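Local coordinates for B- and T-lymphocyte attenuator (Mus musculus, PDB 1XAU), which acts as an inhibitory lymphocyte receptor that dampens antigen-receptor signalling through SHP-1 and SHP-2 and interacts with HVEM, seen here as its immunoglobulin-domain ectodomain, at residues A[15-19]-A[95-99]; A[34-40]-A[74-79]; A[88-94]-A[109-115]. All coordinates share one frame. Residues are numbered along the deposited sequence.

Interaction 1: A[15-19]-A[95-99]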
ATOM      1  N   GLN A  15      -6.328  -5.720 -11.038  1.00 24.23           N
ATOM      2  CA  GLN A  15      -6.401  -4.301 -10.747  1.00 22.78           C
ATOM      3  C   GLN A  15      -5.965  -4.041  -9.311  1.00 21.56           C
ATOM      4  O   GLN A  15      -6.228  -4.866  -8.454  1.00 20.43           O
ATOM      5  CB  GLN A  15      -7.836  -3.815 -10.806  1.00 25.94           C
ATOM      6  CG  GLN A  15      -8.561  -4.104 -12.028  1.00 29.86           C
ATOM      7  CD  GLN A  15      -9.893  -3.366 -12.057  1.00 32.61           C
ATOM      8  OE1 GLN A  15     -10.822  -3.645 -11.256  1.00 33.89           O
ATOM      9  NE2 GLN A  15      -9.981  -2.384 -12.969  1.00 32.79           N
ATOM     10  N   LEU A  16      -5.406  -2.858  -9.064  1.00 19.82           N
ATOM     11  CA  LEU A  16      -5.028  -2.440  -7.680  1.00 20.67           C
ATOM     12  C   LEU A  16      -6.010  -1.287  -7.433  1.00 20.74           C
ATOM     13  O   LEU A  16      -6.030  -0.278  -8.170  1.00 21.92           O
ATOM     14  CB  LEU A  16      -3.567  -1.969  -7.692  1.00 19.58           C
ATOM     15  CG  LEU A  16      -2.582  -3.023  -8.131  1.00 19.82           C
ATOM     16  CD1 LEU A  16      -1.149  -2.457  -8.009  1.00 20.62           C
ATOM     17  CD2 LEU A  16      -2.700  -4.291  -7.269  1.00 19.38           C
ATOM     18  N   ASN A  17      -6.856  -1.480  -6.422  1.00 21.42           N
ATOM     19  CA  ASN A  17      -7.973  -0.614  -6.198  1.00 22.18           C
ATOM     20  C   ASN A  17      -8.035   0.338  -4.999  1.00 23.03           C
ATOM     21  O   ASN A  17      -9.056   0.457  -4.343  1.00 23.47           O
ATOM     22  CB  ASN A  17      -9.247  -1.473  -6.275  1.00 23.01           C
ATOM     23  CG  ASN A  17      -9.536  -1.979  -7.715  1.00 24.94           C
ATOM     24  OD1 ASN A  17      -9.097  -1.374  -8.684  1.00 24.16           O
ATOM     25  ND2 ASN A  17     -10.309  -3.065  -7.849  1.00 25.37           N
ATOM     26  N   ILE A  18      -6.935   1.016  -4.713  1.00 22.20           N
ATOM     27  CA  ILE A  18      -6.972   2.045  -3.671  1.00 22.51           C
ATOM     28  C   ILE A  18      -7.882   3.118  -4.329  1.00 24.01           C
ATOM     29  O   ILE A  18      -7.734   3.369  -5.528  1.00 23.68           O
ATOM     30  CB  ILE A  18      -5.559   2.603  -3.503  1.00 22.16           C
ATOM     31  CG1 ILE A  18      -4.718   1.564  -2.761  1.00 20.90           C
ATOM     32  CG2 ILE A  18      -5.558   3.998  -2.770  1.00 22.44           C
ATOM     33  CD1 ILE A  18      -3.243   1.999  -2.587  1.00 19.61           C
ATOM     34  N   LYS A  19      -8.788   3.731  -3.577  1.00 25.79           N
ATOM     35  CA  LYS A  19      -9.636   4.794  -4.155  1.00 28.55           C
ATOM     36  C   LYS A  19      -8.858   6.037  -4.479  1.00 28.68           C
ATOM     37  O   LYS A  19      -7.942   6.396  -3.735  1.00 28.39           O
ATOM     38  CB  LYS A  19     -10.745   5.174  -3.180  1.00 31.09           C
ATOM     39  CG  LYS A  19     -11.982   4.289  -3.333  1.00 34.64           C
ATOM     40  CD  LYS A  19     -13.111   4.754  -2.383  1.00 36.93           C
ATOM     41  CE  LYS A  19     -14.208   5.493  -3.160  1.00 38.42           C
ATOM     42  NZ  LYS A  19     -14.770   4.639  -4.324  1.00 39.95           N
ATOM     43  N   SER A  95       1.658   4.032  -2.630  1.00 14.19           N
ATOM     44  CA  SER A  95       0.848   3.383  -3.703  1.00 15.12           C
ATOM     45  C   SER A  95       1.346   1.954  -3.744  1.00 15.79           C
ATOM     46  O   SER A  95       2.426   1.655  -3.190  1.00 16.51           O
ATOM     47  CB  SER A  95       1.077   4.059  -5.100  1.00 16.34           C
ATOM     48  OG  SER A  95       2.449   3.965  -5.500  1.00 18.20           O
ATOM     49  N   CYS A  96       0.616   1.061  -4.421  1.00 17.12           N
ATOM     50  CA  CYS A  96       1.068  -0.326  -4.542  1.00 17.18           C
ATOM     51  C   CYS A  96       1.218  -0.609  -6.066  1.00 18.58           C
ATOM     52  O   CYS A  96       0.612   0.085  -6.904  1.00 16.97           O
ATOM     53  CB  CYS A  96       0.063  -1.308  -3.795  1.00 18.50           C
ATOM     54  SG  CYS A  96      -1.691  -0.939  -4.247  1.00 22.37           S
ATOM     55  N   SER A  97       2.073  -1.552  -6.428  1.00 19.46           N
ATOM     56  CA  SER A  97       2.253  -1.827  -7.867  1.00 20.45           C
ATOM     57  C   SER A  97       2.629  -3.276  -8.015  1.00 22.06           C
ATOM     58  O   SER A  97       3.007  -3.959  -7.052  1.00 20.09           O
ATOM     59  CB  SER A  97       3.367  -0.983  -8.524  1.00 22.34           C
ATOM     60  OG  SER A  97       4.528  -1.068  -7.732  1.00 26.34           O
ATOM     61  N   THR A  98       2.523  -3.765  -9.244  1.00 22.96           N
ATOM     62  CA  THR A  98       2.903  -5.125  -9.436  1.00 26.58           C
ATOM     63  C   THR A  98       3.335  -5.251 -10.897  1.00 29.33           C
ATOM     64  O   THR A  98       2.845  -4.530 -11.741  1.00 28.60           O
ATOM     65  CB  THR A  98       1.728  -6.105  -9.114  1.00 26.90           C
ATOM     66  OG1 THR A  98       2.186  -7.460  -9.317  1.00 28.99           O
ATOM     67  CG2 THR A  98       0.562  -5.901 -10.048  1.00 27.40           C
ATOM     68  N   ASN A  99       4.283  -6.140 -11.151  1.00 33.77           N
ATOM     69  CA  ASN A  99       4.765  -6.449 -12.512  1.00 38.17           C
ATOM     70  C   ASN A  99       4.096  -7.821 -12.574  1.00 40.43           C
ATOM     71  O   ASN A  99       4.491  -8.758 -11.843  1.00 40.46           O
ATOM     72  CB  ASN A  99       6.300  -6.612 -12.551  1.00 40.29           C
ATOM     73  CG  ASN A  99       7.030  -5.370 -12.096  1.00 42.91           C
ATOM     74  OD1 ASN A  99       6.483  -4.241 -12.191  1.00 44.67           O
ATOM     75  ND2 ASN A  99       8.287  -5.538 -11.617  1.00 43.83           N
TER
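The backbones of 15-19 and 95-99 pass each other at packing distance, with CA atoms 7.2 Å apart for Leu16 and Cys96 and 7.9 Å apart for Ile18 and Ser95. This spacing is too wide for backbone pairing, so the contact is made by the side chains of 15-19 packing on the backbone and side chains of 95-99, and it buries 231 Å². Residues alternate along 15-19: Leu16 and Ile18 send their CA-to-CB bonds toward 95-99, while Gln15 and Asn17 point theirs away. The side chain of Leu16 lies along the backbone of the opposing strand, its CD1 3.3 Å from Cys96 O, 3.5 Å from Ser97 CA and 4.1 Å from Thr98 N. Cys96 answers with its sulphur, which sits 4.1 Å from Leu16 CB and 3.7 Å from Ile18 CD1, so both aliphatic residues pack against it. Thr98 also points toward 15-19, its CG2 4.4 Å from Leu16 CD1, while its hydroxyl is used elsewhere, hydrogen-bonded to Asn46 O. Cys96 SG is bonded to Cys36 SG, the disulfide that joins the two sheets of an immunoglobulin sandwich, and the contact packs beside this link. Strand 15-16 forms the edge of one sheet, bonded through its backbone to strand 32-39; strand 92-100 runs inside the other, between strands 47-52 and 103-114, and Ser107 of the latter touches both Leu16 and Ile18.

Interaction 2: A[34-40]-A[74-79]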
ATOM      1  N   ILE A  34      -2.317   0.702   6.018  1.00 14.70           N
ATOM      2  CA  ILE A  34      -2.999   1.146   4.809  1.00 16.14           C
ATOM      3  C   ILE A  34      -3.207  -0.086   3.950  1.00 16.60           C
ATOM      4  O   ILE A  34      -2.522  -1.104   4.074  1.00 16.46           O
ATOM      5  CB  ILE A  34      -2.271   2.233   4.058  1.00 17.80           C
ATOM      6  CG1 ILE A  34      -0.896   1.796   3.716  1.00 18.57           C
ATOM      7  CG2 ILE A  34      -2.297   3.527   4.939  1.00 18.45           C
ATOM      8  CD1 ILE A  34      -0.093   2.958   2.985  1.00 21.18           C
ATOM      9  N   GLU A  35      -4.212  -0.001   3.103  1.00 17.24           N
ATOM     10  CA  GLU A  35      -4.636  -1.181   2.378  1.00 17.30           C
ATOM     11  C   GLU A  35      -4.671  -0.977   0.894  1.00 18.26           C
ATOM     12  O   GLU A  35      -5.103   0.073   0.430  1.00 17.39           O
ATOM     13  CB  GLU A  35      -6.070  -1.473   2.806  1.00 19.50           C
ATOM     14  CG  GLU A  35      -6.208  -1.791   4.301  1.00 22.68           C
ATOM     15  CD  GLU A  35      -7.607  -2.206   4.672  1.00 25.62           C
ATOM     16  OE1 GLU A  35      -8.591  -2.068   3.864  1.00 26.66           O
ATOM     17  OE2 GLU A  35      -7.724  -2.698   5.793  1.00 27.31           O
ATOM     18  N   CYS A  36      -4.396  -2.063   0.184  1.00 17.21           N
ATOM     19  CA  CYS A  36      -4.445  -2.033  -1.293  1.00 18.79           C
ATOM     20  C   CYS A  36      -5.331  -3.183  -1.749  1.00 18.79           C
ATOM     21  O   CYS A  36      -4.866  -4.313  -1.792  1.00 18.73           O
ATOM     22  CB  CYS A  36      -3.012  -2.172  -1.784  1.00 19.81           C
ATOM     23  SG  CYS A  36      -2.680  -2.583  -3.526  1.00 24.55           S
ATOM     24  N   PRO A  37      -6.616  -2.940  -2.009  1.00 19.59           N
ATOM     25  CA  PRO A  37      -7.508  -4.036  -2.470  1.00 19.73           C
ATOM     26  C   PRO A  37      -6.958  -4.548  -3.835  1.00 20.10           C
ATOM     27  O   PRO A  37      -6.543  -3.746  -4.682  1.00 20.06           O
ATOM     28  CB  PRO A  37      -8.840  -3.336  -2.648  1.00 21.67           C
ATOM     29  CG  PRO A  37      -8.827  -2.262  -1.700  1.00 21.72           C
ATOM     30  CD  PRO A  37      -7.403  -1.691  -1.849  1.00 20.88           C
ATOM     31  N   VAL A  38      -6.940  -5.848  -4.060  1.00 20.13           N
ATOM     32  CA  VAL A  38      -6.402  -6.403  -5.303  1.00 20.92           C
ATOM     33  C   VAL A  38      -7.386  -7.339  -5.962  1.00 22.57           C
ATOM     34  O   VAL A  38      -7.802  -8.358  -5.328  1.00 23.00           O
ATOM     35  CB  VAL A  38      -5.090  -7.218  -5.046  1.00 21.28           C
ATOM     36  CG1 VAL A  38      -4.447  -7.675  -6.358  1.00 20.87           C
ATOM     37  CG2 VAL A  38      -4.061  -6.315  -4.229  1.00 20.88           C
ATOM     38  N   LYS A  39      -7.783  -7.003  -7.185  1.00 23.11           N
ATOM     39  CA  LYS A  39      -8.677  -7.887  -7.950  1.00 24.60           C
ATOM     40  C   LYS A  39      -7.772  -8.726  -8.893  1.00 23.41           C
ATOM     41  O   LYS A  39      -6.964  -8.197  -9.619  1.00 22.34           O
ATOM     42  CB  LYS A  39      -9.655  -7.075  -8.818  1.00 26.80           C
ATOM     43  CG  LYS A  39     -10.615  -7.977  -9.642  1.00 31.53           C
ATOM     44  CD  LYS A  39     -11.474  -7.096 -10.598  1.00 34.51           C
ATOM     45  CE  LYS A  39     -12.599  -7.887 -11.268  1.00 36.66           C
ATOM     46  NZ  LYS A  39     -12.124  -9.139 -11.976  1.00 38.55           N
ATOM     47  N   TYR A  40      -7.857 -10.045  -8.859  1.00 23.76           N
ATOM     48  CA  TYR A  40      -7.014 -10.810  -9.775  1.00 24.76           C
ATOM     49  C   TYR A  40      -7.857 -11.984 -10.240  1.00 26.27           C
ATOM     50  O   TYR A  40      -8.936 -12.206  -9.665  1.00 26.06           O
ATOM     51  CB  TYR A  40      -5.684 -11.230  -9.139  1.00 24.47           C
ATOM     52  CG  TYR A  40      -5.800 -12.099  -7.938  1.00 23.78           C
ATOM     53  CD1 TYR A  40      -5.818 -13.497  -8.049  1.00 24.40           C
ATOM     54  CD2 TYR A  40      -5.831 -11.537  -6.676  1.00 24.72           C
ATOM     55  CE1 TYR A  40      -5.866 -14.316  -6.881  1.00 24.14           C
ATOM     56  CE2 TYR A  40      -5.865 -12.305  -5.543  1.00 23.66           C
ATOM     57  CZ  TYR A  40      -5.879 -13.697  -5.648  1.00 24.17           C
ATOM     58  OH  TYR A  40      -5.868 -14.400  -4.465  1.00 24.38           O
ATOM     59  N   ARG A  74     -12.168 -10.621   3.628  1.00 50.27           N
ATOM     60  CA  ARG A  74     -12.995  -9.653   2.901  1.00 50.05           C
ATOM     61  C   ARG A  74     -13.532 -10.163   1.574  1.00 48.99           C
ATOM     62  O   ARG A  74     -13.261 -11.285   1.159  1.00 49.21           O
ATOM     63  CB  ARG A  74     -12.212  -8.372   2.625  1.00 51.45           C
ATOM     64  CG  ARG A  74     -11.487  -7.838   3.804  1.00 53.40           C
ATOM     65  CD  ARG A  74     -10.949  -6.474   3.516  1.00 55.22           C
ATOM     66  NE  ARG A  74     -10.458  -5.876   4.750  1.00 57.13           N
ATOM     67  CZ  ARG A  74      -9.442  -5.018   4.823  1.00 57.73           C
ATOM     68  NH1 ARG A  74      -8.795  -4.639   3.730  1.00 58.35           N
ATOM     69  NH2 ARG A  74      -9.071  -4.539   5.999  1.00 58.33           N
ATOM     70  N   SER A  75     -14.302  -9.313   0.911  1.00 47.45           N
ATOM     71  CA  SER A  75     -14.898  -9.650  -0.385  1.00 45.85           C
ATOM     72  C   SER A  75     -13.778  -9.726  -1.439  1.00 43.83           C
ATOM     73  O   SER A  75     -13.711 -10.670  -2.254  1.00 44.08           O
ATOM     74  CB  SER A  75     -15.917  -8.568  -0.757  1.00 46.44           C
ATOM     75  OG  SER A  75     -15.397  -7.305  -0.353  1.00 48.46           O
ATOM     76  N   VAL A  76     -12.896  -8.735  -1.386  1.00 40.63           N
ATOM     77  CA  VAL A  76     -11.745  -8.656  -2.270  1.00 37.59           C
ATOM     78  C   VAL A  76     -10.461  -8.837  -1.423  1.00 34.93           C
ATOM     79  O   VAL A  76     -10.373  -8.308  -0.318  1.00 34.72           O
ATOM     80  CB  VAL A  76     -11.714  -7.270  -2.960  1.00 37.93           C
ATOM     81  CG1 VAL A  76     -10.401  -7.093  -3.745  1.00 37.50           C
ATOM     82  CG2 VAL A  76     -12.940  -7.137  -3.897  1.00 38.15           C
ATOM     83  N   PRO A  77      -9.482  -9.609  -1.908  1.00 32.61           N
ATOM     84  CA  PRO A  77      -8.264  -9.760  -1.087  1.00 29.76           C
ATOM     85  C   PRO A  77      -7.661  -8.360  -0.935  1.00 27.33           C
ATOM     86  O   PRO A  77      -7.855  -7.504  -1.797  1.00 25.79           O
ATOM     87  CB  PRO A  77      -7.371 -10.670  -1.934  1.00 30.98           C
ATOM     88  CG  PRO A  77      -8.343 -11.389  -2.860  1.00 31.87           C
ATOM     89  CD  PRO A  77      -9.337 -10.311  -3.199  1.00 32.72           C
ATOM     90  N   VAL A  78      -6.967  -8.135   0.177  1.00 23.91           N
ATOM     91  CA  VAL A  78      -6.374  -6.852   0.440  1.00 21.87           C
ATOM     92  C   VAL A  78      -4.907  -7.037   0.826  1.00 19.33           C
ATOM     93  O   VAL A  78      -4.579  -7.899   1.650  1.00 19.09           O
ATOM     94  CB  VAL A  78      -7.103  -6.155   1.600  1.00 21.81           C
ATOM     95  CG1 VAL A  78      -6.466  -4.838   1.825  1.00 22.56           C
ATOM     96  CG2 VAL A  78      -8.622  -5.885   1.225  1.00 22.48           C
ATOM     97  N   PHE A  79      -4.033  -6.306   0.161  1.00 17.61           N
ATOM     98  CA  PHE A  79      -2.607  -6.327   0.508  1.00 16.68           C
ATOM     99  C   PHE A  79      -2.421  -5.158   1.470  1.00 17.19           C
ATOM    100  O   PHE A  79      -2.846  -4.061   1.184  1.00 17.92           O
ATOM    101  CB  PHE A  79      -1.750  -6.136  -0.753  1.00 15.35           C
ATOM    102  CG  PHE A  79      -0.335  -6.229  -0.508  1.00 15.88           C
ATOM    103  CD1 PHE A  79       0.196  -7.321   0.165  1.00 16.91           C
ATOM    104  CD2 PHE A  79       0.526  -5.221  -1.008  1.00 15.97           C
ATOM    105  CE1 PHE A  79       1.601  -7.425   0.365  1.00 16.74           C
ATOM    106  CE2 PHE A  79       1.937  -5.302  -0.828  1.00 16.51           C
ATOM    107  CZ  PHE A  79       2.464  -6.403  -0.125  1.00 18.45           C
TER
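The Tyr40 ring touches Pro77, with Tyr40 CE2 3.8 Å from Pro77 CG, just beyond the point where 34-40 and 74-79 pair as antiparallel strands. Cys36 and Phe79 form a hydrogen-bonded pair, Cys36 N to Phe79 O at 2.7 Å and Phe79 N to Cys36 O at 2.9 Å. Pro37 and Val78 follow as a non-hydrogen-bonded pair, a position where the proline's missing N-H costs this pairing nothing. Val38 N then reaches Pro77 O at 2.9 Å, but Pro77 has no N-H to return, and Val38 O instead meets Val76 CG1 at 3.3 Å. Cys36 and Phe79 share the face turned to the domain interior, where the Phe79 ring also meets Trp49 and Trp70. Pro37 and Val78 occupy the other face. On the outside, Glu35 and Arg74 form a salt bridge whose modelled atoms are too close for an exact length, and Arg74 also pairs with Glu71. Both faces are thus largely apolar, an ion pair is added on the outer side, and the pairing ends at Pro77.

Interaction 3: A[88-94]-A[109-115]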
ATOM      1  N   LEU A  88       6.405  10.078  12.856  1.00 20.84           N
ATOM      2  CA  LEU A  88       6.259  11.293  12.051  1.00 21.55           C
ATOM      3  C   LEU A  88       6.898  11.175  10.687  1.00 21.71           C
ATOM      4  O   LEU A  88       6.334  11.692   9.685  1.00 21.57           O
ATOM      5  CB  LEU A  88       6.876  12.557  12.763  1.00 23.18           C
ATOM      6  CG  LEU A  88       6.074  12.978  14.002  1.00 25.13           C
ATOM      7  CD1 LEU A  88       6.987  13.910  14.945  1.00 25.38           C
ATOM      8  CD2 LEU A  88       4.795  13.749  13.551  1.00 26.91           C
ATOM      9  N   SER A  89       8.048  10.523  10.607  1.00 21.27           N
ATOM     10  CA  SER A  89       8.753  10.384   9.341  1.00 21.70           C
ATOM     11  C   SER A  89       7.972   9.553   8.284  1.00 21.20           C
ATOM     12  O   SER A  89       8.377   9.494   7.091  1.00 20.75           O
ATOM     13  CB  SER A  89      10.126   9.715   9.540  1.00 23.39           C
ATOM     14  OG  SER A  89       9.946   8.494  10.210  1.00 24.56           O
ATOM     15  N   ASP A  90       6.913   8.859   8.728  1.00 18.63           N
ATOM     16  CA  ASP A  90       6.069   8.068   7.827  1.00 18.64           C
ATOM     17  C   ASP A  90       5.063   8.898   7.060  1.00 18.13           C
ATOM     18  O   ASP A  90       4.364   8.366   6.216  1.00 17.33           O
ATOM     19  CB  ASP A  90       5.369   6.913   8.625  1.00 18.18           C
ATOM     20  CG  ASP A  90       6.410   5.902   9.179  1.00 20.97           C
ATOM     21  OD1 ASP A  90       7.306   5.447   8.371  1.00 21.39           O
ATOM     22  OD2 ASP A  90       6.392   5.570  10.403  1.00 21.50           O
ATOM     23  N   ASN A  91       4.949  10.180   7.385  1.00 17.85           N
ATOM     24  CA  ASN A  91       4.046  11.097   6.673  1.00 18.38           C
ATOM     25  C   ASN A  91       4.387  10.994   5.165  1.00 18.24           C
ATOM     26  O   ASN A  91       5.582  10.889   4.799  1.00 19.09           O
ATOM     27  CB  ASN A  91       4.402  12.497   7.107  1.00 21.91           C
ATOM     28  CG  ASN A  91       3.321  13.463   6.880  1.00 25.43           C
ATOM     29  OD1 ASN A  91       2.404  13.614   7.709  1.00 25.25           O
ATOM     30  ND2 ASN A  91       3.411  14.185   5.722  1.00 26.64           N
ATOM     31  N   GLY A  92       3.410  11.013   4.294  1.00 17.11           N
ATOM     32  CA  GLY A  92       3.782  10.927   2.866  1.00 17.34           C
ATOM     33  C   GLY A  92       2.732  10.244   2.032  1.00 17.80           C
ATOM     34  O   GLY A  92       1.627   9.926   2.553  1.00 17.36           O
ATOM     35  N   SER A  93       3.049   9.971   0.755  1.00 16.98           N
ATOM     36  CA  SER A  93       2.097   9.390  -0.214  1.00 18.13           C
ATOM     37  C   SER A  93       2.561   8.000  -0.565  1.00 16.24           C
ATOM     38  O   SER A  93       3.767   7.820  -0.785  1.00 15.95           O
ATOM     39  CB  SER A  93       2.043  10.248  -1.530  1.00 17.69           C
ATOM     40  OG  SER A  93       1.466  11.510  -1.265  1.00 26.15           O
ATOM     41  N   TYR A  94       1.639   7.021  -0.546  1.00 14.57           N
ATOM     42  CA  TYR A  94       1.993   5.623  -0.785  1.00 12.92           C
ATOM     43  C   TYR A  94       1.158   5.044  -1.961  1.00 13.43           C
ATOM     44  O   TYR A  94       0.072   5.515  -2.239  1.00 13.14           O
ATOM     45  CB  TYR A  94       1.652   4.826   0.494  1.00 12.95           C
ATOM     46  CG  TYR A  94       2.504   5.217   1.698  1.00 14.13           C
ATOM     47  CD1 TYR A  94       3.623   4.476   2.001  1.00 14.04           C
ATOM     48  CD2 TYR A  94       2.198   6.337   2.478  1.00 13.81           C
ATOM     49  CE1 TYR A  94       4.437   4.815   3.080  1.00 14.61           C
ATOM     50  CE2 TYR A  94       3.023   6.723   3.563  1.00 14.02           C
ATOM     51  CZ  TYR A  94       4.146   5.927   3.842  1.00 14.59           C
ATOM     52  OH  TYR A  94       5.035   6.155   4.904  1.00 15.35           O
ATOM     53  N   SER A 109      -2.782   6.784  -5.229  1.00 20.12           N
ATOM     54  CA  SER A 109      -2.021   6.948  -4.004  1.00 21.11           C
ATOM     55  C   SER A 109      -2.936   7.200  -2.801  1.00 21.01           C
ATOM     56  O   SER A 109      -4.105   7.626  -2.946  1.00 21.00           O
ATOM     57  CB  SER A 109      -1.067   8.166  -4.151  1.00 22.78           C
ATOM     58  OG  SER A 109      -1.857   9.317  -4.400  1.00 24.95           O
ATOM     59  N   VAL A 110      -2.410   6.887  -1.625  1.00 19.54           N
ATOM     60  CA  VAL A 110      -3.077   7.204  -0.348  1.00 19.61           C
ATOM     61  C   VAL A 110      -2.097   8.115   0.361  1.00 19.30           C
ATOM     62  O   VAL A 110      -0.903   7.806   0.461  1.00 19.83           O
ATOM     63  CB  VAL A 110      -3.463   5.928   0.502  1.00 20.11           C
ATOM     64  CG1 VAL A 110      -2.371   4.934   0.530  1.00 20.68           C
ATOM     65  CG2 VAL A 110      -3.881   6.334   1.917  1.00 19.84           C
ATOM     66  N   THR A 111      -2.577   9.251   0.864  1.00 17.45           N
ATOM     67  CA  THR A 111      -1.675  10.201   1.532  1.00 17.62           C
ATOM     68  C   THR A 111      -1.920  10.036   3.017  1.00 16.88           C
ATOM     69  O   THR A 111      -3.095  10.071   3.438  1.00 17.38           O
ATOM     70  CB  THR A 111      -2.130  11.633   1.171  1.00 19.16           C
ATOM     71  OG1 THR A 111      -1.896  11.807  -0.221  1.00 22.53           O
ATOM     72  CG2 THR A 111      -1.349  12.694   1.929  1.00 20.04           C
ATOM     73  N   ILE A 112      -0.853   9.847   3.800  1.00 16.58           N
ATOM     74  CA  ILE A 112      -1.017   9.692   5.263  1.00 17.31           C
ATOM     75  C   ILE A 112      -0.411  10.922   5.910  1.00 17.80           C
ATOM     76  O   ILE A 112       0.708  11.323   5.576  1.00 17.69           O
ATOM     77  CB  ILE A 112      -0.210   8.443   5.772  1.00 17.01           C
ATOM     78  CG1 ILE A 112      -0.742   7.221   5.009  1.00 16.87           C
ATOM     79  CG2 ILE A 112      -0.317   8.298   7.336  1.00 18.63           C
ATOM     80  CD1 ILE A 112      -2.276   7.149   5.046  1.00 17.65           C
ATOM     81  N   HIS A 113      -1.120  11.506   6.844  1.00 17.87           N
ATOM     82  CA  HIS A 113      -0.584  12.661   7.512  1.00 18.26           C
ATOM     83  C   HIS A 113      -0.459  12.184   8.968  1.00 18.67           C
ATOM     84  O   HIS A 113      -1.441  11.757   9.528  1.00 19.06           O
ATOM     85  CB  HIS A 113      -1.578  13.815   7.425  1.00 20.27           C
ATOM     86  CG  HIS A 113      -1.279  14.921   8.382  1.00 21.93           C
ATOM     87  ND1 HIS A 113      -0.054  15.537   8.447  1.00 24.80           N
ATOM     88  CD2 HIS A 113      -2.033  15.491   9.343  1.00 23.53           C
ATOM     89  CE1 HIS A 113      -0.047  16.429   9.415  1.00 23.88           C
ATOM     90  NE2 HIS A 113      -1.243  16.425   9.975  1.00 24.70           N
ATOM     91  N   VAL A 114       0.725  12.281   9.552  1.00 18.71           N
ATOM     92  CA  VAL A 114       0.943  11.796  10.932  1.00 19.18           C
ATOM     93  C   VAL A 114       1.071  12.987  11.878  1.00 20.85           C
ATOM     94  O   VAL A 114       1.902  13.888  11.655  1.00 20.91           O
ATOM     95  CB  VAL A 114       2.205  10.973  10.968  1.00 18.39           C
ATOM     96  CG1 VAL A 114       2.396  10.354  12.404  1.00 18.80           C
ATOM     97  CG2 VAL A 114       2.120   9.797   9.916  1.00 18.46           C
ATOM     98  N   ARG A 115       0.214  13.005  12.879  1.00 21.62           N
ATOM     99  CA  ARG A 115       0.157  14.081  13.914  1.00 23.92           C
ATOM    100  C   ARG A 115       0.897  13.696  15.206  1.00 24.14           C
ATOM    101  O   ARG A 115       0.913  12.491  15.564  1.00 23.66           O
ATOM    102  CB  ARG A 115      -1.321  14.351  14.209  1.00 24.24           C
ATOM    103  CG  ARG A 115      -2.209  14.519  12.970  1.00 26.87           C
ATOM    104  CD  ARG A 115      -3.738  14.307  13.329  1.00 28.64           C
ATOM    105  NE  ARG A 115      -4.101  12.884  13.360  1.00 27.68           N
ATOM    106  CZ  ARG A 115      -5.348  12.417  13.310  1.00 29.03           C
ATOM    107  NH1 ARG A 115      -6.375  13.275  13.226  1.00 28.24           N
ATOM    108  NH2 ARG A 115      -5.583  11.078  13.342  1.00 28.24           N
TER
HETATM  109  O   HOH W   1       1.418  15.951   6.140  1.00 40.80           O
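This is the antiparallel pairing of two adjacent strands of one hairpin, 92-100 and 103-114, in the sheet of the immunoglobulin sandwich that opposes strand 32-39. The axes of 92-94 and 110-114 approach to 4.7 Å at 148°, and 521 Å² is buried. Gly92 and Ile112 form a hydrogen-bonded pair (Gly92 N to Ile112 O 3.0 Å, Ile112 N to Gly92 O 2.8 Å). Tyr94 and Val110 form another (Tyr94 N to Val110 O 2.8 Å, Val110 N to Tyr94 O 2.9 Å). Between them Ser93 and Thr111 form the non-hydrogen-bonded pair, with side chains on the outer face. Beyond the last bridge, where 110-114 continues without 92-94, the Asn91 side chain takes over: its OD1 accepts from Val114 N at 2.8 Å and from His113 ND1 at 3.2 Å, while water 1 lies 2.7 Å from Asn91 ND2 and 2.8 Å from His113 ND1. Asn91 is also a predicted glycosylation site, without sugar in this structure. On the inner face Tyr94 CB packs 4.0 Å from Val110 CG1, and Tyr94 CD2 4.0 Å from Ile112 CG1, with Ile34 of the facing sheet against all three residues. The turn at 88-90 is tied down when Tyr94 OH donates to Asp90 O at 2.7 Å. Gly92 (phi 149°, psi -172°) leaves this turn with a backbone at which a CB would jam against Asn91 O. Asp90, Gly92, Tyr94 and Cys96 form the Asp-x-Gly-x-Tyr-x-Cys signature, and the Tyr94 bond makes the tyrosine corner typical of immunoglobulin domains.

Interactions 2 and 3 each build a sheet by backbone hydrogen bonding, one in each half of the sandwich, whereas interaction 1 joins the halves by apolar packing and is fully buried. Interactions 1 and 2 meet at the Cys36–Cys96 disulfide, with Cys96 SG and Cys36 SG 2.0 Å apart, and interaction 2 is nested in the chain between the segments of interaction 1. Strand 92-100 serves both interactions 1 and 3, whose centres lie about 17 Å apart. Although the centres of interactions 2 and 3 are about 20 Å apart, Ile34 CD1 reaches Tyr94 CB at 3.6 Å across the core. Both have polar outer margins, charged in interaction 2 and amide, imidazole and water in interaction 3.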